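Local coordinates for glycosyl Hydrolase (Clostridium thermocellum, PDB 6G1I), which probably hydrolyses cellulose as the catalytic domain of a dockerin-bearing GH124 endoglucanase and binds a manganese ion, at residues A65-F69 against W219-Y223; T74-F79 against F205-T209; E100-A106 against Q121-T125. Residues are numbered along the deposited sequence.

Contact 1 of 3, residues A65-F69 against W219-Y223; sequences AYAFF and WEIYY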
loop_
_atom_site.group_PDB
_atom_site.type_symbol
_atom_site.label_atom_id
_atom_site.label_comp_id
_atom_site.label_asym_id
_atom_site.label_seq_id
_atom_site.Cartn_x
_atom_site.Cartn_y
_atom_site.Cartn_z
ATOM N N ALA A 65 -6.487 -6.465 8.045
ATOM C CA ALA A 65 -5.250 -6.090 7.319
ATOM C C ALA A 65 -5.456 -6.164 5.813
ATOM O O ALA A 65 -4.992 -5.294 5.079
ATOM C CB ALA A 65 -4.086 -6.971 7.760
ATOM N N TYR A 66 -6.165 -7.197 5.320
ATOM C CA TYR A 66 -6.542 -7.206 3.895
ATOM C C TYR A 66 -7.281 -5.914 3.548
ATOM O O TYR A 66 -6.970 -5.247 2.564
ATOM C CB TYR A 66 -7.445 -8.396 3.531
ATOM C CG TYR A 66 -6.982 -9.799 3.769
ATOM C CD1 TYR A 66 -5.672 -10.186 3.724
ATOM C CD2 TYR A 66 -7.943 -10.774 3.980
ATOM C CE1 TYR A 66 -5.309 -11.521 3.872
ATOM C CE2 TYR A 66 -7.597 -12.094 4.147
ATOM C CZ TYR A 66 -6.268 -12.455 4.085
ATOM O OH TYR A 66 -5.974 -13.792 4.252
ATOM N N ALA A 67 -8.263 -5.588 4.380
ATOM C CA ALA A 67 -9.077 -4.414 4.125
ATOM C C ALA A 67 -8.217 -3.161 4.120
ATOM O O ALA A 67 -8.425 -2.288 3.242
ATOM C CB ALA A 67 -10.181 -4.303 5.191
ATOM N N PHE A 68 -7.285 -3.019 5.036
ATOM C CA PHE A 68 -6.425 -1.824 5.080
ATOM C C PHE A 68 -5.685 -1.665 3.765
ATOM O O PHE A 68 -5.635 -0.553 3.185
ATOM C CB PHE A 68 -5.430 -2.000 6.230
ATOM C CG PHE A 68 -4.504 -0.809 6.330
ATOM C CD1 PHE A 68 -4.936 0.377 6.928
ATOM C CD2 PHE A 68 -3.204 -0.869 5.824
ATOM C CE1 PHE A 68 -4.107 1.474 6.981
ATOM C CE2 PHE A 68 -2.363 0.235 5.905
ATOM C CZ PHE A 68 -2.819 1.404 6.470
ATOM N N PHE A 69 -5.060 -2.761 3.271
ATOM C CA PHE A 69 -4.324 -2.660 2.021
ATOM C C PHE A 69 -5.228 -2.535 0.793
ATOM O O PHE A 69 -4.805 -1.910 -0.208
ATOM C CB PHE A 69 -3.257 -3.772 1.915
ATOM C CG PHE A 69 -2.174 -3.606 2.930
ATOM C CD1 PHE A 69 -1.259 -2.539 2.828
ATOM C CD2 PHE A 69 -2.067 -4.434 4.044
ATOM C CE1 PHE A 69 -0.289 -2.319 3.767
ATOM C CE2 PHE A 69 -1.095 -4.228 4.980
ATOM C CZ PHE A 69 -0.213 -3.162 4.877
ATOM N N TRP A 219 -11.086 4.460 11.654
ATOM C CA TRP A 219 -10.089 3.519 12.191
ATOM C C TRP A 219 -10.684 2.437 13.041
ATOM O O TRP A 219 -9.996 1.488 13.407
ATOM C CB TRP A 219 -8.986 4.296 12.935
ATOM C CG TRP A 219 -8.182 5.141 12.011
ATOM C CD1 TRP A 219 -8.346 6.479 11.744
ATOM C CD2 TRP A 219 -7.161 4.713 11.146
ATOM N NE1 TRP A 219 -7.474 6.900 10.787
ATOM C CE2 TRP A 219 -6.717 5.826 10.406
ATOM C CE3 TRP A 219 -6.551 3.474 10.923
ATOM C CZ2 TRP A 219 -5.712 5.723 9.451
ATOM C CZ3 TRP A 219 -5.555 3.383 9.964
ATOM C CH2 TRP A 219 -5.137 4.496 9.235
ATOM N N GLU A 220 -11.962 2.553 13.430
ATOM C CA GLU A 220 -12.616 1.669 14.366
ATOM C C GLU A 220 -12.427 0.192 14.080
ATOM O O GLU A 220 -12.160 -0.604 15.017
ATOM C CB GLU A 220 -14.145 1.995 14.440
ATOM C CG GLU A 220 -14.890 1.140 15.398
ATOM C CD GLU A 220 -16.343 1.524 15.605
ATOM O OE1 GLU A 220 -16.939 1.072 16.590
ATOM O OE2 GLU A 220 -16.948 2.226 14.780
ATOM N N ILE A 221 -12.639 -0.254 12.832
ATOM C CA ILE A 221 -12.704 -1.682 12.579
ATOM C C ILE A 221 -11.357 -2.356 12.766
ATOM O O ILE A 221 -11.315 -3.569 12.879
ATOM C CB ILE A 221 -13.172 -2.132 11.150
ATOM C CG1 ILE A 221 -12.225 -1.676 9.998
ATOM C CG2 ILE A 221 -14.614 -1.815 10.866
ATOM C CD1 ILE A 221 -12.244 -2.539 8.743
ATOM N N TYR A 222 -10.267 -1.615 12.747
ATOM C CA TYR A 222 -8.965 -2.245 12.573
ATOM C C TYR A 222 -8.347 -2.752 13.858
ATOM O O TYR A 222 -7.357 -3.486 13.780
ATOM C CB TYR A 222 -7.992 -1.249 11.898
ATOM C CG TYR A 222 -8.427 -0.906 10.479
ATOM C CD1 TYR A 222 -8.164 -1.767 9.424
ATOM C CD2 TYR A 222 -9.065 0.267 10.212
ATOM C CE1 TYR A 222 -8.577 -1.477 8.140
ATOM C CE2 TYR A 222 -9.491 0.575 8.930
ATOM C CZ TYR A 222 -9.210 -0.312 7.870
ATOM O OH TYR A 222 -9.591 -0.049 6.561
ATOM N N TYR A 223 -8.893 -2.364 15.013
ATOM C CA TYR A 223 -8.221 -2.591 16.310
ATOM C C TYR A 223 -9.143 -3.280 17.260
ATOM O O TYR A 223 -10.355 -3.042 17.279
ATOM C CB TYR A 223 -7.683 -1.298 16.911
ATOM C CG TYR A 223 -6.769 -0.631 15.910
ATOM C CD1 TYR A 223 -5.462 -1.089 15.678
ATOM C CD2 TYR A 223 -7.226 0.441 15.182
ATOM C CE1 TYR A 223 -4.677 -0.520 14.717
ATOM C CE2 TYR A 223 -6.438 0.995 14.183
ATOM C CZ TYR A 223 -5.154 0.543 13.976
ATOM O OH TYR A 223 -4.395 1.103 12.972
ATOM O OXT TYR A 223 -8.614 -4.086 18.064
#
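Phe68 overlaps Tyr222 in a T-shaped pair, presenting its ring edge to the face of the tyrosine; the centroids are 5.9 Å apart and the planes meet at 90°. Closer in, Phe68 CB lies 3.7 Å from Tyr222 CE1, so the tyrosine packs against the base of the phenylalanine side chain as well as its ring. Beyond this pair, Trp219 CZ3 reaches Phe68 CE1 at 3.8 Å, while Ala67 CB meets Tyr222 CE1 at 4.4 Å and Ile221 CD1 at 4.5 Å. A short 3-10 turn carrying Ile221 and Tyr222 directs both CA-to-CB bonds toward the helix. No hydrogen bond crosses the interface, which is mainly apolar and aromatic; the polar ends of Tyr222 and Trp219 bond instead to Ala188 O and Asp185 on helix 177-196. The contact thereby lays the C-terminal tail of the catalytic domain against helix 62-77, whose Tyr66 and Phe69 pack on helix 35-57, while Trp219 and Ile221 rest on helix 177-196.

Contact 2 of 3, residues T74-F79 against F205-T209; sequences TRESTF and FTWDT. With BGC (beta-D-glucopyranose), chain D; BGC (beta-D-glucopyranose), chain B; BGC (beta-D-glucopyranose), chain C; BGC (beta-D-glucopyranose), chain E.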
loop_
_atom_site.group_PDB
_atom_site.type_symbol
_atom_site.label_atom_id
_atom_site.label_comp_id
_atom_site.label_asym_id
_atom_site.label_seq_id
_atom_site.Cartn_x
_atom_site.Cartn_y
_atom_site.Cartn_z
ATOM N N THR A 74 -7.137 1.376 -3.147
ATOM C CA THR A 74 -8.201 2.276 -3.590
ATOM C C THR A 74 -7.762 3.717 -3.595
ATOM O O THR A 74 -7.960 4.434 -4.596
ATOM C CB THR A 74 -9.454 2.090 -2.721
ATOM O OG1 THR A 74 -9.854 0.712 -2.731
ATOM C CG2 THR A 74 -10.588 2.912 -3.248
ATOM N N ARG A 75 -7.155 4.162 -2.501
ATOM C CA ARG A 75 -6.763 5.546 -2.396
ATOM C C ARG A 75 -5.698 5.940 -3.411
ATOM O O ARG A 75 -5.679 7.091 -3.886
ATOM C CB ARG A 75 -6.214 5.829 -0.967
ATOM C CG ARG A 75 -5.966 7.290 -0.692
ATOM C CD ARG A 75 -7.223 8.130 -0.611
ATOM N NE ARG A 75 -7.043 9.554 -0.588
ATOM C CZ ARG A 75 -6.838 10.310 -1.658
ATOM N NH1 ARG A 75 -6.634 9.763 -2.841
ATOM N NH2 ARG A 75 -6.832 11.612 -1.524
ATOM N N GLU A 76 -4.787 5.019 -3.699
ATOM C CA GLU A 76 -3.623 5.304 -4.527
ATOM C C GLU A 76 -3.874 5.083 -5.994
ATOM O O GLU A 76 -3.252 5.791 -6.834
ATOM C CB GLU A 76 -2.465 4.428 -4.055
ATOM C CG GLU A 76 -1.828 4.866 -2.761
ATOM C CD GLU A 76 -1.032 6.165 -2.829
ATOM O OE1 GLU A 76 -0.933 6.749 -3.926
ATOM O OE2 GLU A 76 -0.465 6.581 -1.795
ATOM N N SER A 77 -4.739 4.137 -6.377
ATOM C CA SER A 77 -4.905 3.791 -7.795
ATOM C C SER A 77 -6.328 3.506 -8.193
ATOM O O SER A 77 -6.565 3.146 -9.361
ATOM C CB SER A 77 -4.071 2.541 -8.164
ATOM O OG SER A 77 -4.604 1.381 -7.567
ATOM N N THR A 78 -7.290 3.555 -7.276
ATOM C CA THR A 78 -8.639 3.096 -7.586
ATOM C C THR A 78 -8.604 1.668 -8.125
ATOM O O THR A 78 -9.411 1.269 -8.993
ATOM C CB THR A 78 -9.467 4.051 -8.472
ATOM O OG1 THR A 78 -9.196 5.399 -8.105
ATOM C CG2 THR A 78 -10.961 3.815 -8.340
ATOM N N PHE A 79 -7.663 0.859 -7.619
ATOM C CA PHE A 79 -7.466 -0.525 -8.076
ATOM C C PHE A 79 -6.960 -0.667 -9.522
ATOM O O PHE A 79 -6.906 -1.798 -10.027
ATOM C CB PHE A 79 -8.687 -1.416 -7.811
ATOM C CG PHE A 79 -8.620 -2.130 -6.466
ATOM C CD1 PHE A 79 -7.854 -3.266 -6.331
ATOM C CD2 PHE A 79 -9.321 -1.704 -5.365
ATOM C CE1 PHE A 79 -7.794 -3.978 -5.140
ATOM C CE2 PHE A 79 -9.241 -2.384 -4.155
ATOM C CZ PHE A 79 -8.508 -3.551 -4.044
ATOM N N PHE A 205 -15.460 -2.179 -6.277
ATOM C CA PHE A 205 -14.506 -1.213 -5.749
ATOM C C PHE A 205 -15.226 0.077 -5.420
ATOM O O PHE A 205 -16.267 0.396 -5.991
ATOM C CB PHE A 205 -13.360 -0.996 -6.743
ATOM C CG PHE A 205 -13.789 -0.383 -8.060
ATOM C CD1 PHE A 205 -14.305 -1.170 -9.074
ATOM C CD2 PHE A 205 -13.726 0.977 -8.259
ATOM C CE1 PHE A 205 -14.754 -0.594 -10.262
ATOM C CE2 PHE A 205 -14.128 1.561 -9.443
ATOM C CZ PHE A 205 -14.634 0.787 -10.445
ATOM N N THR A 206 -14.588 0.836 -4.531
ATOM C CA THR A 206 -14.930 2.206 -4.203
ATOM C C THR A 206 -13.806 3.139 -4.649
ATOM O O THR A 206 -12.957 2.721 -5.453
ATOM C CB THR A 206 -15.392 2.295 -2.736
ATOM O OG1 THR A 206 -15.843 3.632 -2.470
ATOM C CG2 THR A 206 -14.311 1.935 -1.765
ATOM N N TRP A 207 -13.860 4.393 -4.209
ATOM C CA TRP A 207 -12.942 5.369 -4.676
ATOM C C TRP A 207 -12.909 6.572 -3.735
ATOM O O TRP A 207 -13.882 6.796 -2.988
ATOM C CB TRP A 207 -13.300 5.874 -6.112
ATOM C CG TRP A 207 -14.689 6.429 -6.231
ATOM C CD1 TRP A 207 -15.109 7.723 -6.010
ATOM C CD2 TRP A 207 -15.842 5.702 -6.633
ATOM N NE1 TRP A 207 -16.419 7.824 -6.259
ATOM C CE2 TRP A 207 -16.928 6.609 -6.633
ATOM C CE3 TRP A 207 -16.072 4.377 -6.973
ATOM C CZ2 TRP A 207 -18.231 6.235 -6.999
ATOM C CZ3 TRP A 207 -17.391 3.981 -7.328
ATOM C CH2 TRP A 207 -18.459 4.923 -7.332
ATOM N N ASP A 208 -11.829 7.318 -3.756
ATOM C CA ASP A 208 -11.680 8.551 -2.969
ATOM C C ASP A 208 -12.922 9.390 -3.112
ATOM O O ASP A 208 -13.308 9.753 -4.249
ATOM C CB ASP A 208 -10.492 9.309 -3.533
ATOM C CG ASP A 208 -10.150 10.590 -2.795
ATOM O OD1 ASP A 208 -10.272 10.559 -1.555
ATOM O OD2 ASP A 208 -9.815 11.606 -3.447
ATOM N N THR A 209 -13.514 9.755 -1.985
ATOM C CA THR A 209 -14.687 10.656 -1.886
ATOM C C THR A 209 -15.989 10.003 -2.273
ATOM O O THR A 209 -17.039 10.664 -2.236
ATOM C CB THR A 209 -14.564 12.045 -2.600
ATOM O OG1 THR A 209 -14.733 11.915 -4.021
ATOM C CG2 THR A 209 -13.246 12.707 -2.222
HETATM C C2 BGC D . -8.290 10.368 -6.185
HETATM C C3 BGC D . -6.820 10.621 -6.437
HETATM C C4 BGC D . -6.104 9.336 -6.754
HETATM C C5 BGC D . -6.809 8.606 -7.904
HETATM C C6 BGC D . -6.260 7.208 -8.079
HETATM C C1 BGC D . -8.857 9.700 -7.427
HETATM O O2 BGC D . -8.973 11.592 -5.959
HETATM O O3 BGC D . -6.286 11.223 -5.267
HETATM O O4 BGC D . -4.793 9.604 -7.214
HETATM O O5 BGC D . -8.192 8.456 -7.613
HETATM O O6 BGC D . -6.969 6.541 -9.116
HETATM C C2 BGC B . -2.481 9.068 -7.197
HETATM C C3 BGC B . -1.284 8.753 -6.335
HETATM C C4 BGC B . -1.236 9.686 -5.114
HETATM C C5 BGC B . -2.582 9.672 -4.418
HETATM C C6 BGC B . -2.623 10.649 -3.237
HETATM C C1 BGC B . -3.755 9.154 -6.372
HETATM O O2 BGC B . -2.638 8.071 -8.220
HETATM O O3 BGC B . -0.088 8.875 -7.079
HETATM O O4 BGC B . -0.193 9.334 -4.227
HETATM O O5 BGC B . -3.607 10.067 -5.321
HETATM O O6 BGC B . -2.491 12.000 -3.652
HETATM C C2 BGC C . -17.926 9.060 -10.040
HETATM C C3 BGC C . -16.428 9.252 -10.157
HETATM C C4 BGC C . -15.711 7.920 -9.927
HETATM C C5 BGC C . -16.291 6.735 -10.712
HETATM C C6 BGC C . -15.679 5.375 -10.335
HETATM C C1 BGC C . -18.331 7.876 -10.903
HETATM O O1 BGC C . -19.702 7.611 -10.743
HETATM O O2 BGC C . -18.521 10.263 -10.522
HETATM O O3 BGC C . -16.020 10.296 -9.248
HETATM O O4 BGC C . -14.393 8.087 -10.406
HETATM O O5 BGC C . -17.680 6.662 -10.528
HETATM O O6 BGC C . -16.069 4.311 -11.231
HETATM C C2 BGC E . -12.121 7.954 -10.104
HETATM C C3 BGC E . -10.963 8.110 -9.109
HETATM C C4 BGC E . -11.090 9.412 -8.330
HETATM C C5 BGC E . -12.474 9.583 -7.742
HETATM C C6 BGC E . -12.642 10.939 -7.094
HETATM C C1 BGC E . -13.415 8.134 -9.404
HETATM O O2 BGC E . -12.023 6.632 -10.699
HETATM O O3 BGC E . -9.734 8.048 -9.865
HETATM O O4 BGC E . -10.214 9.418 -7.185
HETATM O O5 BGC E . -13.439 9.436 -8.787
HETATM O O6 BGC E . -12.479 11.961 -8.033
HETATM O O HOH W 1 -9.652 6.502 -5.390
#
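This is a buried, ligand-lined contact where the C-terminal end of helix 62-77 meets an irregular loop following helix 177-196, forming part of the glycan cleft. Threonine methyls make much of the direct seam: Thr74 CG2 lies 3.2 Å from Thr206 O and Thr78 CG2 3.8 Å from Trp207 CB; beside them Phe79 CD2 meets Phe205 CB at 4.3 Å. One glucose, BGC D, hydrogen-bonds both segments: Arg75 NH1 donates to its O3 (2.9 Å), its O2 to Asp208 OD2 (2.6 Å), and Thr78 OG1 pairs with its O6 (2.7 Å). The oxygen of water 1 accepts from Asp208 N at 2.8 Å and lies 3.0 Å from Thr78 OG1. Carbons of BGC C and E lie over one face of Trp207. Arg75 NE and Asp208 OD1, 3.5 Å apart, form a salt bridge by charge alone, the oxygen lying out of the guanidinium plane; NE bonds Arg182 O, and OD1 is shared with Arg182. The paired charges thus sit where both side chains hydrogen-bond one glucose.

Contact 3 of 3, residues E100-A106 against Q121-T125; sequences ETAYANA and QYDFT. With BGC (beta-D-glucopyranose), chain F; BGC (beta-D-glucopyranose), chain G.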
loop_
_atom_site.group_PDB
_atom_site.type_symbol
_atom_site.label_atom_id
_atom_site.label_comp_id
_atom_site.label_asym_id
_atom_site.label_seq_id
_atom_site.Cartn_x
_atom_site.Cartn_y
_atom_site.Cartn_z
ATOM N N GLU A 100 9.928 4.724 -6.074
ATOM C CA GLU A 100 11.322 4.260 -6.236
ATOM C C GLU A 100 12.063 4.154 -4.918
ATOM O O GLU A 100 12.956 3.295 -4.776
ATOM C CB GLU A 100 12.146 5.229 -7.115
ATOM C CG GLU A 100 11.613 5.440 -8.500
ATOM C CD GLU A 100 12.566 6.183 -9.407
ATOM O OE1 GLU A 100 13.665 6.642 -8.925
ATOM O OE2 GLU A 100 12.212 6.387 -10.600
ATOM N N THR A 101 11.697 4.974 -3.914
ATOM C CA THR A 101 12.374 4.983 -2.654
ATOM C C THR A 101 12.186 3.687 -1.853
ATOM O O THR A 101 12.902 3.445 -0.893
ATOM C CB THR A 101 11.922 6.154 -1.775
ATOM O OG1 THR A 101 10.499 6.041 -1.636
ATOM C CG2 THR A 101 12.252 7.540 -2.398
ATOM N N ALA A 102 11.217 2.849 -2.234
ATOM C CA ALA A 102 11.079 1.552 -1.548
ATOM C C ALA A 102 12.252 0.609 -1.877
ATOM O O ALA A 102 12.524 -0.312 -1.094
ATOM C CB ALA A 102 9.782 0.927 -1.973
ATOM N N TYR A 103 12.869 0.776 -3.041
ATOM C CA TYR A 103 13.738 -0.211 -3.631
ATOM C C TYR A 103 15.192 -0.050 -3.216
ATOM O O TYR A 103 15.653 1.059 -3.009
ATOM C CB TYR A 103 13.615 -0.187 -5.164
ATOM C CG TYR A 103 12.303 -0.684 -5.675
ATOM C CD1 TYR A 103 11.169 0.135 -5.705
ATOM C CD2 TYR A 103 12.155 -1.994 -6.051
ATOM C CE1 TYR A 103 9.937 -0.327 -6.127
ATOM C CE2 TYR A 103 10.929 -2.469 -6.476
ATOM C CZ TYR A 103 9.806 -1.664 -6.495
ATOM O OH TYR A 103 8.586 -2.150 -6.915
ATOM N N ALA A 104 15.909 -1.174 -3.094
ATOM C CA ALA A 104 17.335 -1.126 -2.828
ATOM C C ALA A 104 18.073 -0.638 -4.071
ATOM O O ALA A 104 17.641 -0.853 -5.239
ATOM C CB ALA A 104 17.820 -2.525 -2.480
ATOM N N ASN A 105 19.225 -0.021 -3.850
ATOM C CA ASN A 105 20.135 0.333 -4.973
ATOM C C ASN A 105 19.443 1.198 -6.043
ATOM O O ASN A 105 19.644 1.015 -7.259
ATOM C CB ASN A 105 20.770 -0.958 -5.551
ATOM C CG ASN A 105 21.615 -1.706 -4.490
ATOM O OD1 ASN A 105 21.331 -2.863 -4.112
ATOM N ND2 ASN A 105 22.620 -1.024 -3.961
ATOM N N ALA A 106 18.633 2.134 -5.580
ATOM C CA ALA A 106 18.033 3.131 -6.425
ATOM C C ALA A 106 18.983 4.338 -6.258
ATOM O O ALA A 106 20.225 4.218 -6.069
ATOM C CB ALA A 106 16.591 3.416 -6.030
ATOM N N GLN A 121 13.997 -6.772 0.314
ATOM C CA GLN A 121 14.002 -5.461 -0.328
ATOM C C GLN A 121 14.585 -5.669 -1.719
ATOM O O GLN A 121 15.791 -5.792 -1.899
ATOM C CB GLN A 121 14.821 -4.490 0.457
ATOM C CG GLN A 121 14.604 -3.067 -0.060
ATOM C CD GLN A 121 15.433 -1.963 0.545
ATOM O OE1 GLN A 121 15.105 -0.729 0.340
ATOM N NE2 GLN A 121 16.490 -2.287 1.218
ATOM N N TYR A 122 13.710 -5.727 -2.716
ATOM C CA TYR A 122 14.140 -5.927 -4.092
ATOM C C TYR A 122 14.917 -4.738 -4.597
ATOM O O TYR A 122 14.670 -3.570 -4.239
ATOM C CB TYR A 122 12.924 -6.186 -4.982
ATOM C CG TYR A 122 12.329 -7.577 -4.770
ATOM C CD1 TYR A 122 12.822 -8.685 -5.441
ATOM C CD2 TYR A 122 11.327 -7.809 -3.815
ATOM C CE1 TYR A 122 12.358 -9.957 -5.194
ATOM C CE2 TYR A 122 10.841 -9.085 -3.595
ATOM C CZ TYR A 122 11.353 -10.153 -4.289
ATOM O OH TYR A 122 10.908 -11.448 -4.075
ATOM N N ASP A 123 15.859 -5.038 -5.495
ATOM C CA ASP A 123 16.635 -3.978 -6.152
ATOM C C ASP A 123 15.752 -3.238 -7.155
ATOM O O ASP A 123 14.831 -3.764 -7.727
ATOM C CB ASP A 123 17.819 -4.547 -6.943
ATOM C CG ASP A 123 18.996 -4.905 -6.086
ATOM O OD1 ASP A 123 19.052 -4.511 -4.905
ATOM O OD2 ASP A 123 19.884 -5.599 -6.641
ATOM N N PHE A 124 16.138 -1.984 -7.402
ATOM C CA PHE A 124 15.445 -1.159 -8.380
ATOM C C PHE A 124 15.858 -1.581 -9.797
ATOM O O PHE A 124 16.967 -1.318 -10.224
ATOM C CB PHE A 124 15.767 0.288 -8.130
ATOM C CG PHE A 124 15.010 1.251 -8.999
ATOM C CD1 PHE A 124 13.613 1.283 -9.002
ATOM C CD2 PHE A 124 15.680 2.200 -9.783
ATOM C CE1 PHE A 124 12.909 2.167 -9.779
ATOM C CE2 PHE A 124 14.968 3.100 -10.528
ATOM C CZ PHE A 124 13.588 3.106 -10.546
ATOM N N THR A 125 14.951 -2.274 -10.479
ATOM C CA THR A 125 15.104 -2.748 -11.840
ATOM C C THR A 125 13.761 -2.571 -12.515
ATOM O O THR A 125 12.738 -2.441 -11.852
ATOM C CB THR A 125 15.512 -4.228 -11.899
ATOM O OG1 THR A 125 14.399 -5.025 -11.509
ATOM C CG2 THR A 125 16.740 -4.545 -11.081
HETATM C C2 BGC F . 7.543 8.191 -1.343
HETATM C C3 BGC F . 8.422 8.948 -0.368
HETATM C C4 BGC F . 8.807 10.319 -0.935
HETATM C C5 BGC F . 7.548 11.053 -1.376
HETATM C C6 BGC F . 7.769 12.455 -1.947
HETATM C C1 BGC F . 6.380 9.056 -1.781
HETATM O O2 BGC F . 7.053 6.974 -0.740
HETATM O O3 BGC F . 9.596 8.140 -0.135
HETATM O O4 BGC F . 9.464 11.059 0.114
HETATM O O5 BGC F . 6.864 10.270 -2.368
HETATM O O6 BGC F . 8.754 12.461 -2.963
HETATM C C2 BGC G . 10.835 12.780 0.887
HETATM C C3 BGC G . 12.128 13.549 0.673
HETATM C C4 BGC G . 13.305 12.541 0.469
HETATM C C5 BGC G . 12.909 11.566 -0.649
HETATM C C6 BGC G . 13.960 10.472 -0.804
HETATM C C1 BGC G . 10.581 11.808 -0.231
HETATM O O2 BGC G . 9.769 13.756 0.938
HETATM O O3 BGC G . 12.341 14.358 1.802
HETATM O O4 BGC G . 14.424 13.300 0.066
HETATM O O5 BGC G . 11.687 10.890 -0.328
HETATM O O6 BGC G . 14.125 9.649 0.326
HETATM O O HOH W 2 19.301 -1.442 -8.823
#
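An isolated beta bridge joins two loop segments here, on the surface of a domain assigned to the lysozyme clan. Ala104 uses both its backbone groups: its N bonds to Tyr122 O at 2.9 Å, and its O accepts from Phe124 N at 2.9 Å, the pattern of a parallel bridge. The main bump is Phe124, whose side chain fills a hollow between Glu100, Tyr103 and Ala106. Its CZ is 3.4 Å from Glu100 CD, and its CB lies 3.7 Å from Tyr103 CB and 3.9 Å from Ala106 CB. A smaller knob, the methyl of Ala104, settles between Gln121 and Asp123, with CB 3.4 Å from Asp123 OD1. Thr101 OG1 hydrogen-bonds O3 of BGC F at 2.7 Å, whereas Tyr122 OH reaches Asp14, itself a manganese ligand. Glu100 bonds to His91, and Tyr103 OH to Asn128 O. The oxygen of water 2 bridges the two backbones, 2.9 Å from Asn105 O and 2.7 Å from Phe124 O, donating to both.

Followed from the N terminus, the chain opens contacts 1 and 2 in turn along helix 62-77, first at 65-69 and then at 74-79. After the small antiparallel sheet it enters contact 3, which opens at 100-106 and closes a short loop at 121-125. Once past helix 177-196, contact 2 closes at 205-209 and contact 1 at 219-223, the C terminus. The three loops are therefore nested without crossing: 3 inside 2, and 2 inside 1. Contacts 1 and 2 tie the chain after helix 177-196 to one helix; contact 3, on the opposite side of the chain's centre, joins the start and end of the loop between strand 98-99 and helix 126-130.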